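Local coordinates for protein ATP-dependent DNA helicase (Mycobacterium smegmatis, PDB 5V9X) that is an ATP-dependent helicase that tracks 3'-to-5' along single-stranded DNA and probably unwinds RNA:DNA hybrids, at residues G638-L643 with K650-M655; V260-P265 with T662-Q667; V463-T468 with E501-L506. All coordinates share one frame; numbering follows the deposited sequence.

How the interactions relate
Interactions 1 and 2 touch each other, so helix 661-676, which carries one side of interaction 2, also covers interaction 1. Their chemistry differs with depth. Interaction 1 is partly buried and pairs a surface carboxylate with an arginine over a leucine, whereas interaction 2 is buried and turns on one asparagine amide that reads backbone carbonyls past a strand end. Along the chain, both interaction 1 and interaction 3 fall inside the long loop that interaction 2 closes. Interaction 3 lies about 54 Å from interaction 2, centre to centre, and is a contact between two helices whose touching residues are all buried, mostly methyl on methyl.

Interaction 1 (G638-L643 with K650-M655); sequences GELASL and KRCQKM
Helix 627-640 ends and helix 645-653 follows after a short connection, and the two face each other where Leu640 and Arg651 stand with CA atoms 8.0 Å apart. Ala641 is the first residue to leave helical angles, and the turn behind it is tied by Ser642, whose N and OG both bond to Glu639 O from the same face of the carbonyl. The polar part of the contact is a salt bridge between Glu639 and Arg651. A single carboxylate oxygen does the work: Glu639 OE1 accepts from Arg651 NH2 and, more weakly, from Arg651 NE at 2.7 Å. It approaches at the edge of the guanidinium, with the carboxylate plane turned 65° from that of the arginine. Arg651 sets out with CG anti to its backbone N (chi1 -176°) and then bends at chi2 and chi3, which brings its NE and NH2 side round to the glutamate. Leu640 packs against the arginine: its CD1 sits over one face of the guanidinium, offset toward the rim and 3.7 Å from Arg651 NH2, while CD2 rests on Arg651 CG at 3.9 Å and more loosely on Cys652 SG. The remaining terminal nitrogen, NH1, bonds to Gln444 of helix 433-448, which also receives Met655. Helix 661-676 covers the apolar side, with Leu665 against both Leu640 and Cys652.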
loop_
_atom_site.group_PDB
_atom_site.type_symbol
_atom_site.label_atom_id
_atom_site.label_comp_id
_atom_site.label_asym_id
_atom_site.label_seq_id
_atom_site.Cartn_x
_atom_site.Cartn_y
_atom_site.Cartn_z
ATOM N N GLY A 638 18.725 15.362 13.191
ATOM C CA GLY A 638 19.731 15.680 14.191
ATOM C C GLY A 638 21.129 15.744 13.607
ATOM O O GLY A 638 21.884 16.682 13.876
ATOM N N GLU A 639 21.487 14.752 12.786
ATOM C CA GLU A 639 22.842 14.690 12.243
ATOM C C GLU A 639 23.155 15.910 11.388
ATOM O O GLU A 639 24.163 16.594 11.608
ATOM C CB GLU A 639 23.030 13.409 11.430
ATOM C CG GLU A 639 24.407 13.305 10.787
ATOM C CD GLU A 639 24.691 11.933 10.212
ATOM O OE1 GLU A 639 24.716 11.799 8.972
ATOM O OE2 GLU A 639 24.892 10.987 11.003
ATOM N N LEU A 640 22.301 16.205 10.406
ATOM C CA LEU A 640 22.599 17.286 9.476
ATOM C C LEU A 640 22.428 18.665 10.101
ATOM O O LEU A 640 23.013 19.632 9.601
ATOM C CB LEU A 640 21.734 17.159 8.222
ATOM C CG LEU A 640 22.265 16.166 7.179
ATOM C CD1 LEU A 640 21.967 14.719 7.564
ATOM C CD2 LEU A 640 21.725 16.483 5.796
ATOM N N ALA A 641 21.660 18.783 11.182
ATOM C CA ALA A 641 21.555 20.048 11.899
ATOM C C ALA A 641 22.760 20.324 12.791
ATOM O O ALA A 641 22.692 21.223 13.636
ATOM C CB ALA A 641 20.274 20.082 12.738
ATOM N N SER A 642 23.856 19.581 12.624
ATOM C CA SER A 642 25.045 19.778 13.443
ATOM C C SER A 642 26.319 19.698 12.608
ATOM O O SER A 642 27.365 19.268 13.107
ATOM C CB SER A 642 25.100 18.754 14.578
ATOM O OG SER A 642 25.122 17.433 14.067
ATOM N N LEU A 643 26.256 20.108 11.345
ATOM C CA LEU A 643 27.380 19.995 10.427
ATOM C C LEU A 643 27.764 21.372 9.914
ATOM O O LEU A 643 26.891 22.167 9.547
ATOM C CB LEU A 643 27.039 19.087 9.242
ATOM C CG LEU A 643 26.641 17.640 9.526
ATOM C CD1 LEU A 643 26.239 16.946 8.234
ATOM C CD2 LEU A 643 27.772 16.891 10.209
ATOM N N LYS A 650 28.709 18.003 1.379
ATOM C CA LYS A 650 29.085 16.647 0.983
ATOM C C LYS A 650 27.928 15.681 1.202
ATOM O O LYS A 650 27.620 14.852 0.338
ATOM C CB LYS A 650 30.307 16.174 1.772
ATOM C CG LYS A 650 31.433 17.177 1.926
ATOM C CD LYS A 650 32.402 16.687 2.996
ATOM C CE LYS A 650 33.228 17.818 3.584
ATOM N NZ LYS A 650 33.656 17.505 4.977
ATOM N N ARG A 651 27.278 15.776 2.364
ATOM C CA ARG A 651 26.198 14.856 2.700
ATOM C C ARG A 651 25.031 14.988 1.729
ATOM O O ARG A 651 24.443 13.982 1.313
ATOM C CB ARG A 651 25.733 15.112 4.133
ATOM C CG ARG A 651 24.677 14.153 4.634
ATOM C CD ARG A 651 25.290 12.841 5.079
ATOM N NE ARG A 651 24.627 12.335 6.277
ATOM C CZ ARG A 651 23.568 11.535 6.264
ATOM N NH1 ARG A 651 23.052 11.133 5.113
ATOM N NH2 ARG A 651 23.029 11.131 7.405
ATOM N N CYS A 652 24.682 16.220 1.355
ATOM C CA CYS A 652 23.543 16.428 0.468
ATOM C C CYS A 652 23.828 15.950 -0.951
ATOM O O CYS A 652 22.906 15.513 -1.649
ATOM C CB CYS A 652 23.148 17.905 0.456
ATOM S SG CYS A 652 22.468 18.518 2.015
ATOM N N GLN A 653 25.085 16.017 -1.394
ATOM C CA GLN A 653 25.386 15.715 -2.790
ATOM C C GLN A 653 25.350 14.221 -3.090
ATOM O O GLN A 653 25.031 13.833 -4.220
ATOM C CB GLN A 653 26.743 16.302 -3.179
ATOM C CG GLN A 653 26.720 17.814 -3.345
ATOM C CD GLN A 653 25.614 18.287 -4.276
ATOM O OE1 GLN A 653 25.321 17.651 -5.292
ATOM N NE2 GLN A 653 24.990 19.407 -3.930
ATOM N N LYS A 654 25.666 13.370 -2.115
ATOM C CA LYS A 654 25.501 11.936 -2.322
ATOM C C LYS A 654 24.044 11.500 -2.240
ATOM O O LYS A 654 23.761 10.302 -2.364
ATOM C CB LYS A 654 26.355 11.148 -1.323
ATOM C CG LYS A 654 26.280 11.641 0.108
ATOM C CD LYS A 654 27.341 10.969 0.966
ATOM C CE LYS A 654 28.739 11.251 0.437
ATOM N NZ LYS A 654 29.792 10.674 1.317
ATOM N N MET A 655 23.121 12.438 -2.031
ATOM C CA MET A 655 21.697 12.200 -2.201
ATOM C C MET A 655 21.163 12.743 -3.516
ATOM O O MET A 655 19.997 12.493 -3.843
ATOM C CB MET A 655 20.908 12.827 -1.048
ATOM C CG MET A 655 21.107 12.130 0.273
ATOM S SD MET A 655 20.321 12.998 1.635
ATOM C CE MET A 655 20.837 11.953 2.990
#

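Interaction 2 (V260-P265 with T662-Q667); sequences VQVPVP and TDNLHQ
Asn664 reaches from helix 661-676 to the chain leaving strand 256-262, and its amide makes the polar part of this contact. Asn664 ND2 donates to Val264 O over 3.1 Å with an N-H...O angle of 140°. The bond is somewhat bent, and the acceptor lies 25° out of the asparagine amide plane. Pro265 O is also close, 3.2 Å from Asn664 ND2. The amide has further partners beside the two segments: ND2 bonds to Tyr660 O, just before the helix, and OD1 accepts from Met267 N, just beyond Pro265. One side chain thus holds backbone groups on both sides of the contact, which should fix the rotation of the amide and satisfy its buried polar ends. Its CG lies beside the backbone N (chi1 -75°), a torsion that turns the amide out from the helix toward the carbonyls.

The van der Waals part is small. Val262 CG1 lies 3.8 Å from Asn664 ND2, the two side chains crossing at a slant, and that methyl group flanks the amide on the strand side. Pro265 is covered mainly through its backbone, since its CB points away from the helix. The closest backbone approach is here too, with Pro265 CA 6.9 Å from Asn664 CA.

Backbone pairing sets the frame for all this. Val262 bonds to Ala658 and Tyr660, and Val260 to Gly656 and Ala658, making 657-659 the edge strand parallel to 256-262. Asn664 ties the start of the helix that follows this edge strand to the loop beyond its neighbour. Strand 256-262 belongs to the parallel sheet of the second RecA-like helicase domain, and the late strand 657-659, leading straight into helix 661-676, extends that sheet.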
loop_
_atom_site.group_PDB
_atom_site.type_symbol
_atom_site.label_atom_id
_atom_site.label_comp_id
_atom_site.label_asym_id
_atom_site.label_seq_id
_atom_site.Cartn_x
_atom_site.Cartn_y
_atom_site.Cartn_z
ATOM N N VAL A 260 17.105 15.074 -5.561
ATOM C CA VAL A 260 16.076 15.847 -4.872
ATOM C C VAL A 260 16.225 17.291 -5.326
ATOM O O VAL A 260 17.171 17.981 -4.925
ATOM C CB VAL A 260 16.186 15.735 -3.345
ATOM C CG1 VAL A 260 15.153 16.625 -2.675
ATOM C CG2 VAL A 260 16.007 14.295 -2.904
ATOM N N GLN A 261 15.295 17.753 -6.157
ATOM C CA GLN A 261 15.369 19.071 -6.771
ATOM C C GLN A 261 14.359 20.010 -6.125
ATOM O O GLN A 261 13.181 19.662 -5.979
ATOM C CB GLN A 261 15.129 18.977 -8.281
ATOM C CG GLN A 261 16.154 18.106 -9.004
ATOM C CD GLN A 261 15.949 18.057 -10.509
ATOM O OE1 GLN A 261 15.121 18.783 -11.060
ATOM N NE2 GLN A 261 16.709 17.197 -11.182
ATOM N N VAL A 262 14.829 21.192 -5.733
ATOM C CA VAL A 262 13.985 22.257 -5.198
ATOM C C VAL A 262 14.163 23.490 -6.078
ATOM O O VAL A 262 15.227 24.125 -6.049
ATOM C CB VAL A 262 14.325 22.562 -3.730
ATOM C CG1 VAL A 262 13.618 23.829 -3.275
ATOM C CG2 VAL A 262 13.939 21.390 -2.845
ATOM N N PRO A 263 13.157 23.865 -6.874
ATOM C CA PRO A 263 13.369 24.924 -7.876
ATOM C C PRO A 263 13.478 26.328 -7.299
ATOM O O PRO A 263 13.978 27.219 -7.997
ATOM C CB PRO A 263 12.137 24.799 -8.788
ATOM C CG PRO A 263 11.533 23.457 -8.467
ATOM C CD PRO A 263 11.847 23.213 -7.029
ATOM N N VAL A 264 13.037 26.562 -6.066
ATOM C CA VAL A 264 12.998 27.917 -5.517
ATOM C C VAL A 264 14.146 28.116 -4.531
ATOM O O VAL A 264 14.587 27.151 -3.890
ATOM C CB VAL A 264 11.641 28.208 -4.854
ATOM C CG1 VAL A 264 10.521 28.108 -5.873
ATOM C CG2 VAL A 264 11.392 27.253 -3.709
ATOM N N PRO A 265 14.662 29.344 -4.379
ATOM C CA PRO A 265 15.793 29.565 -3.465
ATOM C C PRO A 265 15.395 29.569 -1.998
ATOM O O PRO A 265 16.215 29.260 -1.127
ATOM C CB PRO A 265 16.326 30.936 -3.900
ATOM C CG PRO A 265 15.134 31.630 -4.460
ATOM C CD PRO A 265 14.320 30.561 -5.137
ATOM N N THR A 662 20.040 22.152 -1.093
ATOM C CA THR A 662 20.981 22.298 0.014
ATOM C C THR A 662 20.723 23.584 0.793
ATOM O O THR A 662 20.737 23.579 2.030
ATOM C CB THR A 662 22.420 22.272 -0.503
ATOM O OG1 THR A 662 22.676 21.024 -1.159
ATOM C CG2 THR A 662 23.397 22.436 0.649
ATOM N N ASP A 663 20.489 24.694 0.088
ATOM C CA ASP A 663 20.234 25.963 0.762
ATOM C C ASP A 663 19.003 25.880 1.654
ATOM O O ASP A 663 19.024 26.343 2.801
ATOM C CB ASP A 663 20.064 27.081 -0.268
ATOM C CG ASP A 663 21.379 27.520 -0.883
ATOM O OD1 ASP A 663 22.373 27.655 -0.137
ATOM O OD2 ASP A 663 21.415 27.735 -2.114
ATOM N N ASN A 664 17.923 25.282 1.148
ATOM C CA ASN A 664 16.662 25.290 1.882
ATOM C C ASN A 664 16.680 24.336 3.068
ATOM O O ASN A 664 16.054 24.619 4.094
ATOM C CB ASN A 664 15.512 24.944 0.941
ATOM C CG ASN A 664 15.152 26.087 0.026
ATOM O OD1 ASN A 664 14.359 26.956 0.386
ATOM N ND2 ASN A 664 15.737 26.100 -1.165
ATOM N N LEU A 665 17.365 23.199 2.946
ATOM C CA LEU A 665 17.487 22.295 4.086
ATOM C C LEU A 665 18.312 22.932 5.195
ATOM O O LEU A 665 17.931 22.887 6.371
ATOM C CB LEU A 665 18.112 20.970 3.649
ATOM C CG LEU A 665 18.425 20.013 4.800
ATOM C CD1 LEU A 665 17.148 19.615 5.523
ATOM C CD2 LEU A 665 19.171 18.789 4.299
ATOM N N HIS A 666 19.452 23.526 4.835
ATOM C CA HIS A 666 20.293 24.193 5.821
ATOM C C HIS A 666 19.533 25.319 6.510
ATOM O O HIS A 666 19.547 25.433 7.741
ATOM C CB HIS A 666 21.558 24.729 5.151
ATOM C CG HIS A 666 22.587 25.229 6.116
ATOM N ND1 HIS A 666 22.438 26.404 6.821
ATOM C CD2 HIS A 666 23.780 24.712 6.493
ATOM C CE1 HIS A 666 23.494 26.587 7.593
ATOM N NE2 HIS A 666 24.324 25.575 7.413
ATOM N N GLN A 667 18.860 26.161 5.724
ATOM C CA GLN A 667 18.099 27.263 6.300
ATOM C C GLN A 667 16.978 26.751 7.194
ATOM O O GLN A 667 16.720 27.313 8.265
ATOM C CB GLN A 667 17.534 28.146 5.190
ATOM C CG GLN A 667 16.868 29.403 5.703
ATOM C CD GLN A 667 15.804 29.922 4.763
ATOM O OE1 GLN A 667 15.560 29.346 3.702
ATOM N NE2 GLN A 667 15.156 31.015 5.151
#

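Interaction 3 (V463-T468 with E501-L506); sequences VLAQHT and EATLDL
A buried contact between helices 461-471 and 497-508 lies within the winged-helix region of this helicase; it is apolar and made by small and branched side chains. The short segments cross at -57° with axes 10.0 Å apart at closest approach. Ala465 and Thr503 are the nearest pair, with CA atoms 6.4 Å apart: the alanine leaves room for Thr503 CG2, which comes within 3.7 Å of Ala465 CB. A chi1 of -64° sets Thr503 OG1 beside the backbone N and leaves CG2 anti to it, facing the other helix, while OG1 turns back to bond with Ala499 O in its own helix. Leu464 CD2 lies loosely beside that hydroxyl. One turn further along helix 461-471, Thr468 CG2 meets Leu504 CD2 at 3.6 Å, the two side chains crossing at about a right angle. Thr468 OG1 folds back as well, bonding to Leu464 O from above the carbonyl plane at 2.7 Å, and it has a second partner in Trp482 NE1. Both threonines therefore present methyl groups to the interface. Leu464 also packs on Trp482 and Val486 of helix 479-488, while on another side of helix 461-471 His467 packs against helix 200-213.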
loop_
_atom_site.group_PDB
_atom_site.type_symbol
_atom_site.label_atom_id
_atom_site.label_comp_id
_atom_site.label_asym_id
_atom_site.label_seq_id
_atom_site.Cartn_x
_atom_site.Cartn_y
_atom_site.Cartn_z
ATOM N N VAL A 463 -12.271 -10.745 7.160
ATOM C CA VAL A 463 -11.878 -11.403 5.916
ATOM C C VAL A 463 -12.359 -12.849 5.906
ATOM O O VAL A 463 -12.820 -13.361 4.877
ATOM C CB VAL A 463 -10.352 -11.310 5.719
ATOM C CG1 VAL A 463 -9.895 -12.222 4.588
ATOM C CG2 VAL A 463 -9.941 -9.871 5.444
ATOM N N LEU A 464 -12.263 -13.526 7.053
ATOM C CA LEU A 464 -12.765 -14.893 7.163
ATOM C C LEU A 464 -14.268 -14.949 6.914
ATOM O O LEU A 464 -14.752 -15.791 6.148
ATOM C CB LEU A 464 -12.429 -15.458 8.544
ATOM C CG LEU A 464 -13.115 -16.766 8.950
ATOM C CD1 LEU A 464 -12.651 -17.919 8.077
ATOM C CD2 LEU A 464 -12.874 -17.072 10.422
ATOM N N ALA A 465 -15.023 -14.051 7.556
ATOM C CA ALA A 465 -16.476 -14.056 7.413
ATOM C C ALA A 465 -16.894 -13.885 5.958
ATOM O O ALA A 465 -17.837 -14.538 5.494
ATOM C CB ALA A 465 -17.090 -12.957 8.280
ATOM N N GLN A 466 -16.200 -13.018 5.219
ATOM C CA GLN A 466 -16.541 -12.804 3.816
ATOM C C GLN A 466 -16.320 -14.072 2.999
ATOM O O GLN A 466 -17.200 -14.494 2.238
ATOM C CB GLN A 466 -15.726 -11.642 3.247
ATOM C CG GLN A 466 -15.983 -11.379 1.771
ATOM C CD GLN A 466 -15.200 -10.195 1.238
ATOM O OE1 GLN A 466 -14.636 -10.251 0.144
ATOM N NE2 GLN A 466 -15.168 -9.111 2.007
ATOM N N HIS A 467 -15.147 -14.698 3.145
ATOM C CA HIS A 467 -14.889 -15.953 2.445
ATOM C C HIS A 467 -15.873 -17.033 2.872
ATOM O O HIS A 467 -16.283 -17.864 2.056
ATOM C CB HIS A 467 -13.450 -16.410 2.691
ATOM C CG HIS A 467 -12.453 -15.819 1.742
ATOM N ND1 HIS A 467 -12.010 -16.483 0.619
ATOM C CD2 HIS A 467 -11.815 -14.625 1.749
ATOM C CE1 HIS A 467 -11.143 -15.724 -0.028
ATOM N NE2 HIS A 467 -11.006 -14.590 0.638
ATOM N N THR A 468 -16.270 -17.028 4.148
ATOM C CA THR A 468 -17.186 -18.051 4.642
ATOM C C THR A 468 -18.529 -17.983 3.926
ATOM O O THR A 468 -19.131 -19.020 3.622
ATOM C CB THR A 468 -17.374 -17.905 6.152
ATOM O OG1 THR A 468 -16.105 -18.022 6.808
ATOM C CG2 THR A 468 -18.299 -18.985 6.677
ATOM N N GLU A 501 -15.751 -20.535 15.322
ATOM C CA GLU A 501 -17.168 -20.775 15.574
ATOM C C GLU A 501 -17.893 -19.482 15.917
ATOM O O GLU A 501 -19.050 -19.292 15.530
ATOM C CB GLU A 501 -17.342 -21.800 16.696
ATOM C CG GLU A 501 -16.655 -23.138 16.449
ATOM C CD GLU A 501 -17.228 -23.899 15.266
ATOM O OE1 GLU A 501 -18.357 -23.584 14.831
ATOM O OE2 GLU A 501 -16.543 -24.820 14.771
ATOM N N ALA A 502 -17.225 -18.577 16.639
ATOM C CA ALA A 502 -17.831 -17.284 16.946
ATOM C C ALA A 502 -18.185 -16.525 15.672
ATOM O O ALA A 502 -19.249 -15.901 15.589
ATOM C CB ALA A 502 -16.891 -16.454 17.820
ATOM N N THR A 503 -17.309 -16.572 14.668
ATOM C CA THR A 503 -17.609 -15.917 13.399
ATOM C C THR A 503 -18.780 -16.593 12.691
ATOM O O THR A 503 -19.648 -15.913 12.131
ATOM C CB THR A 503 -16.370 -15.910 12.503
ATOM O OG1 THR A 503 -15.336 -15.128 13.117
ATOM C CG2 THR A 503 -16.697 -15.325 11.139
ATOM N N LEU A 504 -18.825 -17.928 12.713
ATOM C CA LEU A 504 -19.927 -18.638 12.069
ATOM C C LEU A 504 -21.253 -18.344 12.760
ATOM O O LEU A 504 -22.297 -18.262 12.104
ATOM C CB LEU A 504 -19.657 -20.143 12.059
ATOM C CG LEU A 504 -18.361 -20.646 11.422
ATOM C CD1 LEU A 504 -18.410 -22.157 11.267
ATOM C CD2 LEU A 504 -18.114 -19.979 10.083
ATOM N N ASP A 505 -21.231 -18.190 14.085
ATOM C CA ASP A 505 -22.449 -17.849 14.816
ATOM C C ASP A 505 -23.012 -16.520 14.339
ATOM O O ASP A 505 -24.214 -16.396 14.075
ATOM C CB ASP A 505 -22.169 -17.791 16.318
ATOM C CG ASP A 505 -21.668 -19.103 16.866
ATOM O OD1 ASP A 505 -21.944 -20.147 16.239
ATOM O OD2 ASP A 505 -21.001 -19.092 17.920
ATOM N N LEU A 506 -22.149 -15.508 14.229
ATOM C CA LEU A 506 -22.595 -14.192 13.792
ATOM C C LEU A 506 -23.179 -14.249 12.387
ATOM O O LEU A 506 -24.216 -13.633 12.111
ATOM C CB LEU A 506 -21.428 -13.210 13.863
ATOM C CG LEU A 506 -21.694 -11.745 13.532
ATOM C CD1 LEU A 506 -22.967 -11.270 14.209
ATOM C CD2 LEU A 506 -20.505 -10.916 13.980
#